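Local structure of salmonella typhimurium DB7155 bacteriophage DET7 tailspike (Bacteriophage, 2V5I) at residues A[96-101]-A[147-152]; A[165-170]-A[187-192]; A[219-224]-A[247-252]. The protein probably binds and hydrolyses the O-antigen polysaccharide of its Salmonella host as a trimeric, beta-helical receptor-binding tailspike. All coordinates share one frame; numbering follows the deposited sequence.

Contact 1 (A[96-101]-A[147-152]); sequences TPWVIF and QNVKDQ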
loop_
_atom_site.group_PDB
_atom_site.type_symbol
_atom_site.label_atom_id
_atom_site.label_comp_id
_atom_site.label_asym_id
_atom_site.label_seq_id
_atom_site.Cartn_x
_atom_site.Cartn_y
_atom_site.Cartn_z
ATOM N N THR A 96 -42.418 2.669 2.924
ATOM C CA THR A 96 -41.408 2.845 3.973
ATOM C C THR A 96 -41.413 1.496 4.737
ATOM O O THR A 96 -42.394 1.176 5.417
ATOM C CB THR A 96 -41.765 3.998 4.917
ATOM O OG1 THR A 96 -41.716 5.252 4.208
ATOM C CG2 THR A 96 -40.831 4.089 6.076
ATOM N N PRO A 97 -40.382 0.679 4.555
ATOM C CA PRO A 97 -40.400 -0.676 5.093
ATOM C C PRO A 97 -40.093 -0.736 6.601
ATOM O O PRO A 97 -39.545 0.209 7.176
ATOM C CB PRO A 97 -39.252 -1.347 4.304
ATOM C CG PRO A 97 -38.377 -0.259 3.993
ATOM C CD PRO A 97 -39.134 0.967 3.837
ATOM N N TRP A 98 -40.415 -1.863 7.260
ATOM C CA TRP A 98 -39.951 -2.161 8.597
ATOM C C TRP A 98 -38.485 -2.620 8.482
ATOM O O TRP A 98 -38.159 -3.518 7.703
ATOM C CB TRP A 98 -40.735 -3.280 9.229
ATOM C CG TRP A 98 -42.162 -2.890 9.516
ATOM C CD1 TRP A 98 -43.222 -3.126 8.736
ATOM C CD2 TRP A 98 -42.626 -2.187 10.660
ATOM N NE1 TRP A 98 -44.389 -2.604 9.336
ATOM C CE2 TRP A 98 -44.032 -2.012 10.505
ATOM C CE3 TRP A 98 -42.015 -1.671 11.784
ATOM C CZ2 TRP A 98 -44.807 -1.355 11.442
ATOM C CZ3 TRP A 98 -42.818 -0.985 12.734
ATOM C CH2 TRP A 98 -44.180 -0.844 12.545
ATOM N N VAL A 99 -37.632 -2.029 9.298
ATOM C CA VAL A 99 -36.210 -2.387 9.284
ATOM C C VAL A 99 -35.690 -2.678 10.687
ATOM O O VAL A 99 -36.231 -2.188 11.672
ATOM C CB VAL A 99 -35.359 -1.255 8.653
ATOM C CG1 VAL A 99 -35.757 -1.052 7.254
ATOM C CG2 VAL A 99 -35.372 0.010 9.457
ATOM N N ILE A 100 -34.624 -3.493 10.761
ATOM C CA ILE A 100 -33.833 -3.625 11.970
ATOM C C ILE A 100 -32.558 -2.772 11.887
ATOM O O ILE A 100 -32.187 -2.281 10.806
ATOM C CB ILE A 100 -33.484 -5.098 12.311
ATOM C CG1 ILE A 100 -32.691 -5.730 11.176
ATOM C CG2 ILE A 100 -34.733 -5.875 12.664
ATOM C CD1 ILE A 100 -31.970 -7.014 11.533
ATOM N N PHE A 101 -32.011 -2.476 13.073
ATOM C CA PHE A 101 -30.894 -1.577 13.236
ATOM C C PHE A 101 -29.969 -2.097 14.335
ATOM O O PHE A 101 -29.957 -1.581 15.468
ATOM C CB PHE A 101 -31.393 -0.159 13.539
ATOM C CG PHE A 101 -30.387 0.913 13.331
ATOM C CD1 PHE A 101 -30.165 1.449 12.067
ATOM C CD2 PHE A 101 -29.634 1.401 14.377
ATOM C CE1 PHE A 101 -29.242 2.490 11.879
ATOM C CE2 PHE A 101 -28.700 2.438 14.179
ATOM C CZ PHE A 101 -28.523 2.973 12.933
ATOM N N GLN A 147 -45.011 -12.258 10.552
ATOM C CA GLN A 147 -44.873 -12.784 9.204
ATOM C C GLN A 147 -44.824 -11.683 8.129
ATOM O O GLN A 147 -44.103 -11.800 7.153
ATOM C CB GLN A 147 -45.977 -13.803 8.901
ATOM C CG GLN A 147 -45.683 -14.666 7.695
ATOM C CD GLN A 147 -44.449 -15.532 7.919
ATOM O OE1 GLN A 147 -44.289 -16.166 8.969
ATOM N NE2 GLN A 147 -43.549 -15.527 6.947
ATOM N N ASN A 148 -45.597 -10.619 8.291
ATOM C CA ASN A 148 -45.585 -9.571 7.252
ATOM C C ASN A 148 -44.226 -8.854 7.156
ATOM O O ASN A 148 -43.910 -8.316 6.106
ATOM C CB ASN A 148 -46.684 -8.544 7.492
ATOM C CG ASN A 148 -46.500 -7.800 8.766
ATOM O OD1 ASN A 148 -46.564 -8.394 9.840
ATOM N ND2 ASN A 148 -46.242 -6.474 8.665
ATOM N N VAL A 149 -43.503 -8.769 8.264
ATOM C CA VAL A 149 -42.145 -8.179 8.244
ATOM C C VAL A 149 -41.246 -9.139 7.543
ATOM O O VAL A 149 -40.461 -8.777 6.670
ATOM C CB VAL A 149 -41.661 -7.846 9.644
ATOM C CG1 VAL A 149 -40.161 -7.523 9.708
ATOM C CG2 VAL A 149 -42.495 -6.736 10.233
ATOM N N LYS A 150 -41.368 -10.412 7.899
ATOM C CA LYS A 150 -40.537 -11.429 7.244
ATOM C C LYS A 150 -40.789 -11.585 5.746
ATOM O O LYS A 150 -39.880 -11.951 4.990
ATOM C CB LYS A 150 -40.711 -12.779 8.042
ATOM C CG LYS A 150 -40.232 -12.633 9.471
ATOM C CD LYS A 150 -40.095 -13.964 10.299
ATOM C CE LYS A 150 -41.415 -14.444 10.786
ATOM N NZ LYS A 150 -41.278 -15.657 11.660
ATOM N N ASP A 151 -41.983 -11.264 5.270
ATOM C CA ASP A 151 -42.346 -11.413 3.860
ATOM C C ASP A 151 -42.023 -10.159 3.004
ATOM O O ASP A 151 -42.164 -10.181 1.777
ATOM C CB ASP A 151 -43.842 -11.706 3.738
ATOM C CG ASP A 151 -44.217 -13.102 4.218
ATOM O OD1 ASP A 151 -43.319 -13.941 4.463
ATOM O OD2 ASP A 151 -45.439 -13.344 4.330
ATOM N N GLN A 152 -41.578 -9.079 3.635
ATOM C CA GLN A 152 -41.284 -7.818 2.896
ATOM C C GLN A 152 -40.248 -8.013 1.845
ATOM O O GLN A 152 -39.314 -8.783 2.040
ATOM C CB GLN A 152 -40.679 -6.779 3.849
ATOM C CG GLN A 152 -41.568 -6.283 4.871
ATOM C CD GLN A 152 -40.878 -5.144 5.627
ATOM O OE1 GLN A 152 -41.415 -4.039 5.694
ATOM N NE2 GLN A 152 -39.670 -5.409 6.146
#
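Gln152 reaches across to Trp98 and pairs its side-chain amide with both backbone polar groups of that residue. The contact lies in the long excursion between strands 85-92 and 156-161 of the parallel beta-helix, probably the counterpart of the dorsal fin of the related P22 tailspike.

Hydrogen bonding carries it. Trp98 N donates to Gln152 OE1 at 2.9 Å, arriving on a lone pair in the carbonyl plane. In return Gln152 NE2 donates to Trp98 O, also at 2.9 Å, and this bond is the straighter one, 172° at the hydrogen against 156°. The acceptor lies almost in the amide plane of Gln152, so the two bonds together fix the rotation of that group. Chi2 of -173° sets CD anti to CA, and the extended chain carries the amide to the strand. Pro97 and Val99 pair through their backbones with Ser123 and Lys121, at and beside strand 121-122, while the Gln152 amide takes both backbone groups of Trp98 between them.

Apolar packing adds a second layer. Val149, from helix 147-150, crosses the indole at about a right angle, and its CG2 comes within 3.9 Å of Trp98 CG. This off-centre CH-pi approach puts the methyl 4.3 Å from the centroid of the five-membered ring.

Within the segment 147-152, Gln147 NE2 donates to Asp151 OD1 at 3.0 Å, from above the carboxylate plane.

Van der Waals contacts of the amide oxygen complete the grip: Gln152 OE1 lies at the indole edge, near its plane, 3.7 Å from Trp98 CD1, and 3.6 Å from Pro97 CA.

Contact 2 (A[165-170]-A[187-192]); sequences RVEIRN and KVIDSD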
loop_
_atom_site.group_PDB
_atom_site.type_symbol
_atom_site.label_atom_id
_atom_site.label_comp_id
_atom_site.label_asym_id
_atom_site.label_seq_id
_atom_site.Cartn_x
_atom_site.Cartn_y
_atom_site.Cartn_z
ATOM N N ARG A 165 -21.734 -0.966 -22.737
ATOM C CA ARG A 165 -21.084 0.355 -22.589
ATOM C C ARG A 165 -22.050 1.431 -22.120
ATOM O O ARG A 165 -22.136 2.527 -22.724
ATOM C CB ARG A 165 -20.416 0.788 -23.921
ATOM C CG ARG A 165 -19.503 -0.233 -24.543
ATOM C CD ARG A 165 -18.029 0.076 -24.449
ATOM N NE ARG A 165 -17.271 -0.975 -25.162
ATOM C CZ ARG A 165 -16.015 -1.363 -24.912
ATOM N NH1 ARG A 165 -15.291 -0.804 -23.954
ATOM N NH2 ARG A 165 -15.480 -2.337 -25.638
ATOM N N VAL A 166 -22.873 1.096 -21.157
ATOM C CA VAL A 166 -23.743 2.064 -20.508
ATOM C C VAL A 166 -23.093 2.400 -19.193
ATOM O O VAL A 166 -22.637 1.499 -18.478
ATOM C CB VAL A 166 -25.156 1.552 -20.329
ATOM C CG1 VAL A 166 -26.018 2.484 -19.412
ATOM C CG2 VAL A 166 -25.800 1.325 -21.666
ATOM N N GLU A 167 -23.037 3.695 -18.894
ATOM C CA GLU A 167 -22.464 4.192 -17.612
ATOM C C GLU A 167 -23.523 4.897 -16.797
ATOM O O GLU A 167 -24.257 5.716 -17.344
ATOM C CB GLU A 167 -21.384 5.209 -17.879
ATOM C CG GLU A 167 -20.096 4.582 -18.339
ATOM C CD GLU A 167 -18.877 5.479 -18.064
ATOM O OE1 GLU A 167 -19.054 6.638 -17.628
ATOM O OE2 GLU A 167 -17.735 5.025 -18.305
ATOM N N ILE A 168 -23.549 4.609 -15.502
ATOM C CA ILE A 168 -24.374 5.352 -14.526
ATOM C C ILE A 168 -23.383 6.126 -13.664
ATOM O O ILE A 168 -22.382 5.549 -13.225
ATOM C CB ILE A 168 -25.166 4.370 -13.624
ATOM C CG1 ILE A 168 -26.252 3.681 -14.438
ATOM C CG2 ILE A 168 -25.767 5.133 -12.462
ATOM C CD1 ILE A 168 -27.100 2.707 -13.658
ATOM N N ARG A 169 -23.576 7.436 -13.540
ATOM C CA ARG A 169 -22.659 8.275 -12.797
ATOM C C ARG A 169 -23.374 8.960 -11.641
ATOM O O ARG A 169 -24.500 9.459 -11.816
ATOM C CB ARG A 169 -22.077 9.350 -13.723
ATOM C CG ARG A 169 -21.262 8.772 -14.904
ATOM C CD ARG A 169 -20.738 9.859 -15.828
ATOM N NE ARG A 169 -20.106 9.244 -17.004
ATOM C CZ ARG A 169 -19.891 9.865 -18.166
ATOM N NH1 ARG A 169 -20.248 11.138 -18.340
ATOM N NH2 ARG A 169 -19.326 9.195 -19.157
ATOM N N ASN A 170 -22.743 8.993 -10.471
ATOM C CA ASN A 170 -23.292 9.764 -9.301
ATOM C C ASN A 170 -24.707 9.345 -8.894
ATOM O O ASN A 170 -25.567 10.180 -8.524
ATOM C CB ASN A 170 -23.193 11.262 -9.635
ATOM C CG ASN A 170 -21.781 11.695 -9.938
ATOM O OD1 ASN A 170 -20.916 11.640 -9.062
ATOM N ND2 ASN A 170 -21.528 12.135 -11.158
ATOM N N LYS A 187 -20.648 0.340 -16.430
ATOM C CA LYS A 187 -19.978 0.827 -15.224
ATOM C C LYS A 187 -20.895 1.656 -14.359
ATOM O O LYS A 187 -21.712 2.420 -14.899
ATOM C CB LYS A 187 -18.767 1.635 -15.630
ATOM C CG LYS A 187 -17.697 0.861 -16.433
ATOM C CD LYS A 187 -16.564 1.753 -16.888
ATOM C CE LYS A 187 -15.811 1.162 -18.137
ATOM N NZ LYS A 187 -16.617 0.908 -19.456
ATOM N N VAL A 188 -20.694 1.574 -13.033
ATOM C CA VAL A 188 -21.400 2.396 -12.088
ATOM C C VAL A 188 -20.318 3.185 -11.366
ATOM O O VAL A 188 -19.505 2.621 -10.655
ATOM C CB VAL A 188 -22.253 1.564 -11.106
ATOM C CG1 VAL A 188 -22.950 2.475 -10.096
ATOM C CG2 VAL A 188 -23.295 0.747 -11.912
ATOM N N ILE A 189 -20.279 4.499 -11.626
ATOM C CA ILE A 189 -19.194 5.347 -11.236
ATOM C C ILE A 189 -19.623 6.376 -10.169
ATOM O O ILE A 189 -20.706 7.005 -10.270
ATOM C CB ILE A 189 -18.651 6.129 -12.479
ATOM C CG1 ILE A 189 -18.101 5.154 -13.530
ATOM C CG2 ILE A 189 -17.625 7.158 -12.070
ATOM C CD1 ILE A 189 -18.103 5.757 -14.921
ATOM N N ASP A 190 -18.766 6.575 -9.154
ATOM C CA ASP A 190 -18.944 7.630 -8.135
ATOM C C ASP A 190 -20.329 7.679 -7.468
ATOM O O ASP A 190 -20.884 8.754 -7.207
ATOM C CB ASP A 190 -18.599 8.997 -8.740
ATOM C CG ASP A 190 -17.148 9.066 -9.233
ATOM O OD1 ASP A 190 -16.282 8.322 -8.708
ATOM O OD2 ASP A 190 -16.890 9.854 -10.191
ATOM N N SER A 191 -20.799 6.487 -7.066
ATOM C CA SER A 191 -22.078 6.399 -6.347
ATOM C C SER A 191 -22.086 7.261 -5.110
ATOM O O SER A 191 -21.125 7.322 -4.363
ATOM C CB SER A 191 -22.331 4.955 -5.961
ATOM O OG SER A 191 -22.477 4.160 -7.174
ATOM N N ASP A 192 -23.212 7.924 -4.905
ATOM C CA ASP A 192 -23.363 8.959 -3.907
ATOM C C ASP A 192 -24.065 8.459 -2.650
ATOM O O ASP A 192 -25.152 8.934 -2.287
ATOM C CB ASP A 192 -24.182 10.072 -4.532
ATOM C CG ASP A 192 -24.213 11.294 -3.675
ATOM O OD1 ASP A 192 -23.325 11.430 -2.787
ATOM O OD2 ASP A 192 -25.125 12.145 -3.900
HETATM O O HOH W 1 -26.730 11.622 -6.484
HETATM O O HOH W 2 -21.254 11.381 -6.294
#
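Lys187 N donates to Val166 O at 3.1 Å, and Lys187 O accepts from Ile168 N at 2.9 Å, opening a parallel pairing in which strand axes lie 4.8 Å apart and diverge by 12°. The Lys187 side chain crosses that of Glu167, but NZ stays 4.4 Å from OE2, beyond a salt bridge; its ionic partner is Asp192 of the second subunit.

Val188 points to the opposite face with Ile168, and both rest on Phe180 of strand 176-181. Ile189 continues the ladder: its N donates to Ile168 O, and its O accepts from Asn170 N at 2.9 Å. On the Ile189 face, Arg169 holds Glu167 side-on, NE and NH2 both reaching OE1; NE, at 2.9 Å, meets it nearly along the C-O axis.

At Asp190 the chain turns a corner. Asn170 and Asp190 both have positive phi, 57° and 51°, and their side chains lie side by side, pointing the same way. Beyond Ser191, a water links Asp192 OD2 (3.1 Å) to Asn170 O, while Arg165 of the third subunit forms a salt bridge with that carboxylate.

Stacked parallel strands that turn together at a corner are typical of the right-handed parallel beta-helix, here facing its trimer neighbours.

Contact 3 (A[219-224]-A[247-252]); sequences GGRVHY and GVTSWR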
loop_
_atom_site.group_PDB
_atom_site.type_symbol
_atom_site.label_atom_id
_atom_site.label_comp_id
_atom_site.label_asym_id
_atom_site.label_seq_id
_atom_site.Cartn_x
_atom_site.Cartn_y
_atom_site.Cartn_z
ATOM N N GLY A 219 -15.236 3.915 -7.761
ATOM C CA GLY A 219 -15.429 5.030 -6.878
ATOM C C GLY A 219 -16.750 5.025 -6.119
ATOM O O GLY A 219 -17.586 4.138 -6.305
ATOM N N GLY A 220 -16.869 5.964 -5.215
ATOM C CA GLY A 220 -18.142 6.199 -4.553
ATOM C C GLY A 220 -18.417 5.211 -3.420
ATOM O O GLY A 220 -17.502 4.567 -2.927
ATOM N N ARG A 221 -19.652 5.252 -2.919
ATOM C CA ARG A 221 -20.034 4.532 -1.721
ATOM C C ARG A 221 -21.474 4.068 -1.776
ATOM O O ARG A 221 -22.333 4.677 -2.422
ATOM C CB ARG A 221 -20.032 5.505 -0.522
ATOM C CG ARG A 221 -18.935 6.438 -0.337
ATOM C CD ARG A 221 -19.316 7.600 0.640
ATOM N NE ARG A 221 -19.768 7.073 1.920
ATOM C CZ ARG A 221 -18.982 6.700 2.932
ATOM N NH1 ARG A 221 -17.650 6.717 2.812
ATOM N NH2 ARG A 221 -19.520 6.178 4.040
ATOM N N VAL A 222 -21.706 2.964 -1.067
ATOM C CA VAL A 222 -23.029 2.425 -0.800
ATOM C C VAL A 222 -23.206 2.128 0.699
ATOM O O VAL A 222 -22.262 1.839 1.376
ATOM C CB VAL A 222 -23.317 1.185 -1.656
ATOM C CG1 VAL A 222 -23.235 1.523 -3.149
ATOM C CG2 VAL A 222 -22.401 0.049 -1.360
ATOM N N HIS A 223 -24.455 2.285 1.172
ATOM C CA HIS A 223 -24.817 2.166 2.603
ATOM C C HIS A 223 -26.012 1.207 2.811
ATOM O O HIS A 223 -26.958 1.169 1.985
ATOM C CB HIS A 223 -25.269 3.508 3.175
ATOM C CG HIS A 223 -24.200 4.547 3.329
ATOM N ND1 HIS A 223 -24.438 5.721 4.001
ATOM C CD2 HIS A 223 -22.892 4.589 2.936
ATOM C CE1 HIS A 223 -23.330 6.456 4.016
ATOM N NE2 HIS A 223 -22.369 5.785 3.397
ATOM N N TYR A 224 -25.945 0.434 3.899
ATOM C CA TYR A 224 -27.041 -0.446 4.319
ATOM C C TYR A 224 -27.379 -1.468 3.199
ATOM O O TYR A 224 -26.443 -2.042 2.611
ATOM C CB TYR A 224 -28.262 0.403 4.806
ATOM C CG TYR A 224 -27.946 1.178 6.066
ATOM C CD1 TYR A 224 -27.728 0.540 7.237
ATOM C CD2 TYR A 224 -27.873 2.591 6.062
ATOM C CE1 TYR A 224 -27.429 1.252 8.427
ATOM C CE2 TYR A 224 -27.585 3.291 7.217
ATOM C CZ TYR A 224 -27.337 2.639 8.363
ATOM O OH TYR A 224 -27.012 3.336 9.522
ATOM N N GLY A 247 -11.816 1.324 -5.978
ATOM C CA GLY A 247 -12.072 2.582 -5.299
ATOM C C GLY A 247 -13.423 2.779 -4.639
ATOM O O GLY A 247 -13.860 3.929 -4.450
ATOM N N VAL A 248 -14.072 1.682 -4.238
ATOM C CA VAL A 248 -15.456 1.776 -3.712
ATOM C C VAL A 248 -15.486 1.540 -2.195
ATOM O O VAL A 248 -14.732 0.732 -1.684
ATOM C CB VAL A 248 -16.347 0.692 -4.390
ATOM C CG1 VAL A 248 -17.790 0.808 -3.984
ATOM C CG2 VAL A 248 -16.237 0.776 -5.911
ATOM N N THR A 249 -16.436 2.165 -1.488
ATOM C CA THR A 249 -16.638 1.869 -0.076
ATOM C C THR A 249 -18.055 1.354 0.102
ATOM O O THR A 249 -18.991 1.876 -0.506
ATOM C CB THR A 249 -16.460 3.146 0.778
ATOM O OG1 THR A 249 -15.115 3.634 0.647
ATOM C CG2 THR A 249 -16.801 2.890 2.259
ATOM N N SER A 250 -18.207 0.303 0.932
ATOM C CA SER A 250 -19.486 -0.142 1.474
ATOM C C SER A 250 -19.498 -0.013 2.972
ATOM O O SER A 250 -18.565 -0.414 3.621
ATOM C CB SER A 250 -19.763 -1.616 1.115
ATOM O OG SER A 250 -20.804 -2.230 1.895
ATOM N N TRP A 251 -20.590 0.532 3.504
ATOM C CA TRP A 251 -20.784 0.680 4.967
ATOM C C TRP A 251 -22.125 0.033 5.403
ATOM O O TRP A 251 -23.202 0.255 4.783
ATOM C CB TRP A 251 -20.825 2.144 5.346
ATOM C CG TRP A 251 -21.039 2.457 6.830
ATOM C CD1 TRP A 251 -20.229 2.182 7.884
ATOM C CD2 TRP A 251 -22.151 3.173 7.350
ATOM N NE1 TRP A 251 -20.768 2.686 9.049
ATOM C CE2 TRP A 251 -21.940 3.329 8.734
ATOM C CE3 TRP A 251 -23.266 3.754 6.758
ATOM C CZ2 TRP A 251 -22.852 4.020 9.549
ATOM C CZ3 TRP A 251 -24.176 4.440 7.559
ATOM C CH2 TRP A 251 -23.932 4.589 8.945
ATOM N N ARG A 252 -22.046 -0.778 6.445
ATOM C CA ARG A 252 -23.186 -1.452 7.092
ATOM C C ARG A 252 -24.062 -2.277 6.135
ATOM O O ARG A 252 -25.280 -2.335 6.252
ATOM C CB ARG A 252 -24.028 -0.433 7.876
ATOM C CG ARG A 252 -23.358 0.049 9.155
ATOM C CD ARG A 252 -24.251 0.978 9.966
ATOM N NE ARG A 252 -23.557 1.366 11.214
ATOM C CZ ARG A 252 -24.071 2.191 12.111
ATOM N NH1 ARG A 252 -25.254 2.722 11.929
ATOM N NH2 ARG A 252 -23.375 2.500 13.202
HETATM O O HOH W 3 -15.006 5.240 -1.761
HETATM O O HOH W 4 -23.494 -1.325 2.011
#
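Trp251 sets CG anti to its backbone N (chi1 179°), whereas His223 sets CG anti to its carbonyl carbon (chi1 -70°), and these unlike choices bring two neighbouring side chains of one sheet face together edge-to-face. The indole edge leads: Trp251 CE3 lies 3.5 Å above the His223 ring plane, over its centre, with the planes 68° apart. Arg221 holds the imidazole from the side. Its NH2 (2.9 Å) and NE (3.3 Å) both donate to His223 NE2, which is thereby an acceptor, and both nitrogens are tilted from the ring plane. Arg221 NH2 also donates to Ser240 O of the third subunit.

The backbones pair as parallel strands of successive beta-helix rungs, Thr249, Val222, Trp251 and Tyr224 donating in turn to Gly220, Thr249, Val222 and Trp251. Val222 and Ser250 occupy the inward face, where Val222 CG2 meets Ser250 CB at 4.0 Å. Near the glycine corner, a water donates to Gly220 O and Gly247 O and accepts from Thr249 OG1.

The Tyr224 side chain lies beside those of Trp251 and Arg252, pointing the same way as each. Tyr224 CE2 touches Trp251 CZ3 at 3.6 Å, completing a three-ring aromatic cluster with His223. The extended Arg252 chain passes over the indole, CD being 3.4 Å above its plane and offset toward the rim. Its guanidinium makes a cation-pi contact with Trp103, and NH1 donates to Tyr224 OH at 3.0 Å, the hydroxyl lying near the guanidinium edge but tilted from its plane.

How the contacts relate
Contacts 2 and 3 belong to the beta-helix body and share a strand boundary: 187-196 neighbours 220-224, and Ser191 O lies 2.9 Å from Arg221 N, a probable hydrogen bond. Contact 3 is buried and rich in aromatic packing; contact 2 is partly buried and more ionic, its charges reaching both other subunits. Contact 1 sits in the peripheral excursion, touches no other subunit, and relies on a side-chain amide where the other two use strand ladders. It nevertheless meets contact 3, since Phe101 CE1 packs 3.4 Å from Tyr224 OH, and CZ equally near Arg252 NH1. Contacts 1 and 2 stay apart, about 16 Å between nearest atoms.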